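Local coordinates for protein putative adhesin (Bacteroides thetaiotaomicron, PDB 4QDG) that is a putative outer-membrane lipoprotein adhesin of the FimB/Mfa2 fimbrillin family, probably serving as a pilus component, and binds magnesium ions, at residues D36-L41 against T58-E63; G14-F19 against N64-L69. All coordinates share one frame; numbering follows the deposited sequence. Where two conformers were deposited one is given.

Interaction 1 (D36-L41 against T58-E63); sequences DCLTLL and TELQDE. With MG (magnesium ion), chain C.
Leu-60 reaches from the loop 58-63 to the backbone of Asp-36 and the side chain of Leu-38. Its CB points toward segment 36-41. CG stands anti to its own carbonyl carbon (chi1 -68°), and the two methyls beyond it part ways. Leu-60 CD1 lies 3.5 Å from Asp-36 C, and Leu-60 CD1 lies 3.7 Å from Cys-37 N, so it packs on the peptide that joins the two metal ligands. Leu-60 CD2 meets Leu-38 CD2 at 4.0 Å, and the two leucines cross obliquely. No direct hydrogen bond links the segments. One water bridges them instead: it lies between Asp-36 O (2.7 Å) and the N-H of Gln-61 NE2 (2.8 Å), from which it accepts.

CB of Asp-36 points away from segment 58-63, and the carboxylate beyond it binds the magnesium ion unevenly with both oxygens, OD1 at 2.2 Å and OD2 at 2.6 Å. Cys-37 SG is a third ligand, 2.6 Å from the magnesium ion. Cys-86 and His-124 complete the protein ligands. Leu-60 therefore touches the backbone behind the site and not the metal.

The contact lies where strand 38-44 begins. Strands 49-55 and 75-82 pair with that strand on its two sides. Leu-60 also packs on Val-55 and Tyr-65, and Leu-38 on Phe-19 and Met-67 of the strands 15-20 and 67-70.

Interaction 2 (G14-F19 against N64-L69); sequences GVSLRF and NYRMKL
An antiparallel pair of beta-strands, 15-20 with 67-70, forms this contact. Val-15 with Leu-69 and Leu-17 with Met-67 are hydrogen-bonded pairs. Ser-16 with Lys-68, between them, is non-hydrogen-bonded. Four N-H...O bonds join the strands, among them Leu-17 N to Met-67 O at 2.8 Å. A water takes the N-H of Phe-19 and donates to Tyr-65 O.

Val-15, Leu-17, Met-67 and Leu-69 share one face. Val-15 CG2 touches CB and CD1 of Leu-69, both at 3.8 Å. Met-67 is a selenomethionine; its CB sits at the edge of the Phe-19 ring, 3.8 Å from CE1. Its chain bends at chi3 (-73°), and CE lies 4.0 Å from Phe-19 CZ. Tyr-65 CE2 approaches Phe-19 CD1 obliquely.

In one of its two conformers, Arg-66 lies beside Arg-18. Arg-18 CD sits over the centre of the Arg-66 guanidinium, 3.6 Å from CZ, and the two guanidinium planes are 48° apart. Arg-66 NH1 there bonds to Tyr-65 O and Glu-63 O.

The backbone bonds and apolar face hold the strands together. In that conformer the arginines add methylene-on-guanidinium packing; their like charges probably repel, and the two carbonyls may offset part of the charge on Arg-66.

In the fold
Interaction 2 pairs two strands edge to edge through their backbones. Interaction 1 sets a loop against the start of a third strand, with apolar packing and a single water bridge. Both contribute to the same interior: Leu-40 CG packs on Met-67 SE at 3.7 Å, and Leu-40 CD2 on Phe-19 CE2 at 3.7 Å. Strand 38-44 thus faces the pair 15-20 and 67-70 across a layer of apolar side chains. The loop 58-63 runs on into segment 64-69, so one connection serves both. Interaction 1 is mostly buried and adjoins a magnesium site. Interaction 2 is partly buried, with an apolar inner face and polar or charged residues outside.

Interaction 1 (D36-L41 against T58-E63)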
loop_
_atom_site.group_PDB
_atom_site.type_symbol
_atom_site.label_atom_id
_atom_site.label_comp_id
_atom_site.label_asym_id
_atom_site.label_seq_id
_atom_site.Cartn_x
_atom_site.Cartn_y
_atom_site.Cartn_z
ATOM N N ASP A 36 -13.276 -3.594 3.449
ATOM C CA ASP A 36 -14.704 -3.458 3.129
ATOM C C ASP A 36 -15.208 -4.470 2.061
ATOM O O ASP A 36 -16.412 -4.569 1.832
ATOM C CB ASP A 36 -14.964 -2.013 2.621
ATOM C CG ASP A 36 -14.324 -1.645 1.274
ATOM O OD1 ASP A 36 -13.279 -2.242 0.923
ATOM O OD2 ASP A 36 -14.866 -0.758 0.580
ATOM N N CYS A 37 -14.292 -5.148 1.361
ATOM C CA CYS A 37 -14.646 -6.132 0.344
ATOM C C CYS A 37 -13.578 -7.204 0.311
ATOM O O CYS A 37 -12.389 -6.917 0.389
ATOM C CB CYS A 37 -14.877 -5.501 -1.028
ATOM S SG CYS A 37 -13.445 -4.603 -1.694
ATOM N N LEU A 38 -14.015 -8.453 0.268
ATOM C CA LEU A 38 -13.111 -9.572 0.336
ATOM C C LEU A 38 -13.323 -10.538 -0.822
ATOM O O LEU A 38 -14.453 -10.870 -1.155
ATOM C CB LEU A 38 -13.357 -10.253 1.696
ATOM C CG LEU A 38 -12.601 -11.526 2.052
ATOM C CD1 LEU A 38 -11.081 -11.277 2.154
ATOM C CD2 LEU A 38 -13.144 -12.070 3.329
ATOM N N THR A 39 -12.218 -10.967 -1.435
ATOM C CA THR A 39 -12.206 -11.944 -2.504
ATOM C C THR A 39 -11.413 -13.109 -1.972
ATOM O O THR A 39 -10.227 -12.960 -1.688
ATOM C CB THR A 39 -11.619 -11.356 -3.814
ATOM O OG1 THR A 39 -12.392 -10.240 -4.243
ATOM C CG2 THR A 39 -11.561 -12.389 -4.947
ATOM N N LEU A 40 -12.048 -14.262 -1.839
ATOM C CA LEU A 40 -11.373 -15.466 -1.335
ATOM C C LEU A 40 -11.340 -16.528 -2.460
ATOM O O LEU A 40 -12.382 -16.909 -2.997
ATOM C CB LEU A 40 -12.081 -15.978 -0.052
ATOM C CG LEU A 40 -11.476 -17.164 0.726
ATOM C CD1 LEU A 40 -11.796 -18.507 0.058
ATOM C CD2 LEU A 40 -9.987 -16.979 1.057
ATOM N N LEU A 41 -10.139 -16.989 -2.804
ATOM C CA LEU A 41 -9.921 -17.980 -3.863
ATOM C C LEU A 41 -9.491 -19.309 -3.278
ATOM O O LEU A 41 -8.672 -19.339 -2.356
ATOM C CB LEU A 41 -8.866 -17.488 -4.861
ATOM C CG LEU A 41 -9.157 -16.153 -5.527
ATOM C CD1 LEU A 41 -7.889 -15.469 -5.873
ATOM C CD2 LEU A 41 -10.014 -16.322 -6.743
ATOM N N THR A 58 -21.841 -5.892 5.456
ATOM C CA THR A 58 -21.531 -5.306 6.765
ATOM C C THR A 58 -20.897 -6.343 7.700
ATOM O O THR A 58 -20.282 -5.964 8.700
ATOM C CB THR A 58 -22.798 -4.691 7.410
ATOM O OG1 THR A 58 -23.753 -5.723 7.694
ATOM C CG2 THR A 58 -23.437 -3.600 6.541
ATOM N N GLU A 59 -21.050 -7.645 7.378
ATOM C CA GLU A 59 -20.512 -8.761 8.167
ATOM C C GLU A 59 -18.982 -8.679 8.298
ATOM O O GLU A 59 -18.432 -9.280 9.228
ATOM C CB GLU A 59 -20.929 -10.131 7.584
ATOM C CG GLU A 59 -20.426 -10.419 6.173
ATOM C CD GLU A 59 -21.494 -10.395 5.093
ATOM O OE1 GLU A 59 -22.189 -9.360 4.969
ATOM O OE2 GLU A 59 -21.626 -11.403 4.360
ATOM N N LEU A 60 -18.302 -7.913 7.395
ATOM C CA LEU A 60 -16.846 -7.762 7.434
ATOM C C LEU A 60 -16.415 -6.839 8.572
ATOM O O LEU A 60 -15.265 -6.889 8.998
ATOM C CB LEU A 60 -16.294 -7.253 6.096
ATOM C CG LEU A 60 -16.381 -8.189 4.897
ATOM C CD1 LEU A 60 -15.875 -7.521 3.695
ATOM C CD2 LEU A 60 -15.589 -9.460 5.113
ATOM N N GLN A 61 -17.334 -6.012 9.062
ATOM C CA GLN A 61 -17.108 -5.091 10.175
ATOM C C GLN A 61 -17.275 -5.830 11.506
ATOM O O GLN A 61 -16.900 -5.306 12.550
ATOM C CB GLN A 61 -18.053 -3.871 10.087
ATOM C CG GLN A 61 -17.609 -2.841 9.048
ATOM C CD GLN A 61 -18.204 -3.094 7.679
ATOM O OE1 GLN A 61 -19.383 -2.861 7.436
ATOM N NE2 GLN A 61 -17.387 -3.517 6.730
ATOM N N ASP A 62 -17.812 -7.049 11.471
ATOM C CA ASP A 62 -17.948 -7.872 12.661
ATOM C C ASP A 62 -16.624 -8.628 12.872
ATOM O O ASP A 62 -16.190 -9.346 11.975
ATOM C CB ASP A 62 -19.168 -8.817 12.521
ATOM C CG ASP A 62 -19.370 -9.837 13.626
ATOM O OD1 ASP A 62 -18.880 -9.596 14.766
ATOM O OD2 ASP A 62 -20.046 -10.864 13.367
ATOM N N GLU A 63 -15.981 -8.447 14.050
ATOM C CA GLU A 63 -14.697 -9.077 14.336
ATOM C C GLU A 63 -14.843 -10.594 14.573
ATOM O O GLU A 63 -13.853 -11.318 14.431
ATOM C CB GLU A 63 -13.971 -8.367 15.493
ATOM C CG GLU A 63 -12.962 -7.338 14.977
ATOM C CD GLU A 63 -12.484 -6.273 15.950
ATOM O OE1 GLU A 63 -13.343 -5.604 16.569
ATOM O OE2 GLU A 63 -11.251 -6.065 16.048
HETATM MG MG MG C . -13.616 -2.056 -1.259
HETATM O O HOH W 1 -17.939 -4.206 4.083
#

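Interaction 2 (G14-F19 against N64-L69)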
loop_
_atom_site.group_PDB
_atom_site.type_symbol
_atom_site.label_atom_id
_atom_site.label_comp_id
_atom_site.label_asym_id
_atom_site.label_seq_id
_atom_site.Cartn_x
_atom_site.Cartn_y
_atom_site.Cartn_z
ATOM N N GLY A 14 -15.113 -29.349 6.051
ATOM C CA GLY A 14 -14.466 -28.231 5.374
ATOM C C GLY A 14 -13.561 -27.371 6.230
ATOM O O GLY A 14 -12.842 -27.870 7.094
ATOM N N VAL A 15 -13.579 -26.062 5.956
ATOM C CA VAL A 15 -12.773 -25.082 6.671
ATOM C C VAL A 15 -13.653 -23.944 7.139
ATOM O O VAL A 15 -14.750 -23.749 6.618
ATOM C CB VAL A 15 -11.573 -24.537 5.839
ATOM C CG1 VAL A 15 -10.589 -25.648 5.459
ATOM C CG2 VAL A 15 -12.053 -23.769 4.606
ATOM N N SER A 16 -13.141 -23.196 8.117
ATOM C CA SER A 16 -13.727 -21.998 8.698
ATOM C C SER A 16 -12.606 -20.974 8.771
ATOM O O SER A 16 -11.670 -21.123 9.556
ATOM C CB SER A 16 -14.349 -22.286 10.057
ATOM O OG SER A 16 -14.774 -21.067 10.644
ATOM N N LEU A 17 -12.664 -19.968 7.921
ATOM C CA LEU A 17 -11.575 -19.005 7.831
ATOM C C LEU A 17 -11.833 -17.699 8.511
ATOM O O LEU A 17 -12.883 -17.098 8.328
ATOM C CB LEU A 17 -11.216 -18.726 6.361
ATOM C CG LEU A 17 -10.863 -19.937 5.514
ATOM C CD1 LEU A 17 -10.559 -19.512 4.085
ATOM C CD2 LEU A 17 -9.690 -20.707 6.112
ATOM N N ARG A 18 -10.820 -17.239 9.253
ATOM C CA ARG A 18 -10.752 -15.922 9.896
ATOM C C ARG A 18 -9.810 -15.076 9.042
ATOM O O ARG A 18 -8.844 -15.609 8.473
ATOM C CB ARG A 18 -10.263 -16.031 11.363
ATOM C CG ARG A 18 -10.125 -14.679 12.084
ATOM C CD ARG A 18 -9.757 -14.815 13.546
ATOM N NE ARG A 18 -9.856 -13.527 14.232
ATOM C CZ ARG A 18 -8.921 -13.010 15.028
ATOM N NH1 ARG A 18 -7.791 -13.675 15.258
ATOM N NH2 ARG A 18 -9.103 -11.821 15.592
ATOM N N PHE A 19 -10.132 -13.793 8.880
ATOM C CA PHE A 19 -9.309 -12.874 8.102
ATOM C C PHE A 19 -8.819 -11.745 9.003
ATOM O O PHE A 19 -9.630 -11.075 9.643
ATOM C CB PHE A 19 -10.078 -12.343 6.892
ATOM C CG PHE A 19 -10.562 -13.432 5.976
ATOM C CD1 PHE A 19 -11.796 -14.043 6.181
ATOM C CD2 PHE A 19 -9.785 -13.860 4.903
ATOM C CE1 PHE A 19 -12.231 -15.082 5.350
ATOM C CE2 PHE A 19 -10.234 -14.892 4.069
ATOM C CZ PHE A 19 -11.449 -15.500 4.308
ATOM N N ASN A 64 -16.073 -11.076 14.854
ATOM C CA ASN A 64 -16.405 -12.493 15.020
ATOM C C ASN A 64 -16.692 -13.184 13.666
ATOM O O ASN A 64 -17.022 -14.366 13.662
ATOM C CB ASN A 64 -17.606 -12.681 15.976
ATOM C CG ASN A 64 -17.339 -12.284 17.418
ATOM O OD1 ASN A 64 -16.301 -12.624 18.017
ATOM N ND2 ASN A 64 -18.306 -11.590 18.026
ATOM N N TYR A 65 -16.579 -12.455 12.528
ATOM C CA TYR A 65 -16.803 -12.988 11.183
ATOM C C TYR A 65 -15.855 -14.126 10.838
ATOM O O TYR A 65 -14.642 -14.030 11.053
ATOM C CB TYR A 65 -16.657 -11.888 10.080
ATOM C CG TYR A 65 -16.697 -12.431 8.662
ATOM C CD1 TYR A 65 -17.842 -13.040 8.158
ATOM C CD2 TYR A 65 -15.555 -12.430 7.861
ATOM C CE1 TYR A 65 -17.860 -13.616 6.888
ATOM C CE2 TYR A 65 -15.564 -12.995 6.581
ATOM C CZ TYR A 65 -16.724 -13.579 6.097
ATOM O OH TYR A 65 -16.758 -14.143 4.847
ATOM N N ARG A 66 -16.438 -15.196 10.285
ATOM C CA ARG A 66 -15.733 -16.388 9.801
ATOM C C ARG A 66 -16.355 -16.849 8.504
ATOM O O ARG A 66 -17.562 -16.745 8.336
ATOM C CB ARG A 66 -15.755 -17.552 10.817
ATOM C CG ARG A 66 -15.166 -17.265 12.197
ATOM C CD ARG A 66 -13.683 -16.985 12.225
ATOM N NE ARG A 66 -13.241 -16.760 13.597
ATOM C CZ ARG A 66 -13.166 -15.572 14.187
ATOM N NH1 ARG A 66 -13.458 -14.463 13.511
ATOM N NH2 ARG A 66 -12.772 -15.480 15.448
HETATM N N MSE A 67 -15.559 -17.335 7.585
HETATM C CA MSE A 67 -16.087 -17.838 6.338
HETATM C C MSE A 67 -16.123 -19.354 6.412
HETATM O O MSE A 67 -15.074 -19.998 6.436
HETATM C CB MSE A 67 -15.266 -17.364 5.132
HETATM C CG MSE A 67 -15.906 -17.770 3.809
HETATM SE SE MSE A 67 -14.759 -17.414 2.302
HETATM C CE MSE A 67 -14.950 -15.443 2.279
ATOM N N LYS A 68 -17.343 -19.918 6.448
ATOM C CA LYS A 68 -17.566 -21.348 6.475
ATOM C C LYS A 68 -17.542 -21.868 5.052
ATOM O O LYS A 68 -18.277 -21.361 4.203
ATOM C CB LYS A 68 -18.897 -21.629 7.159
ATOM C CG LYS A 68 -19.265 -23.092 7.285
ATOM C CD LYS A 68 -20.662 -23.243 7.938
ATOM C CE LYS A 68 -21.828 -22.990 7.000
ATOM N NZ LYS A 68 -22.023 -24.109 6.038
ATOM N N LEU A 69 -16.665 -22.841 4.770
ATOM C CA LEU A 69 -16.585 -23.431 3.447
ATOM C C LEU A 69 -16.792 -24.919 3.512
ATOM O O LEU A 69 -15.975 -25.628 4.099
ATOM C CB LEU A 69 -15.249 -23.121 2.725
ATOM C CG LEU A 69 -14.965 -21.681 2.313
ATOM C CD1 LEU A 69 -13.500 -21.513 1.901
ATOM C CD2 LEU A 69 -15.838 -21.259 1.162
HETATM O O HOH W 2 -12.543 -12.692 9.950
#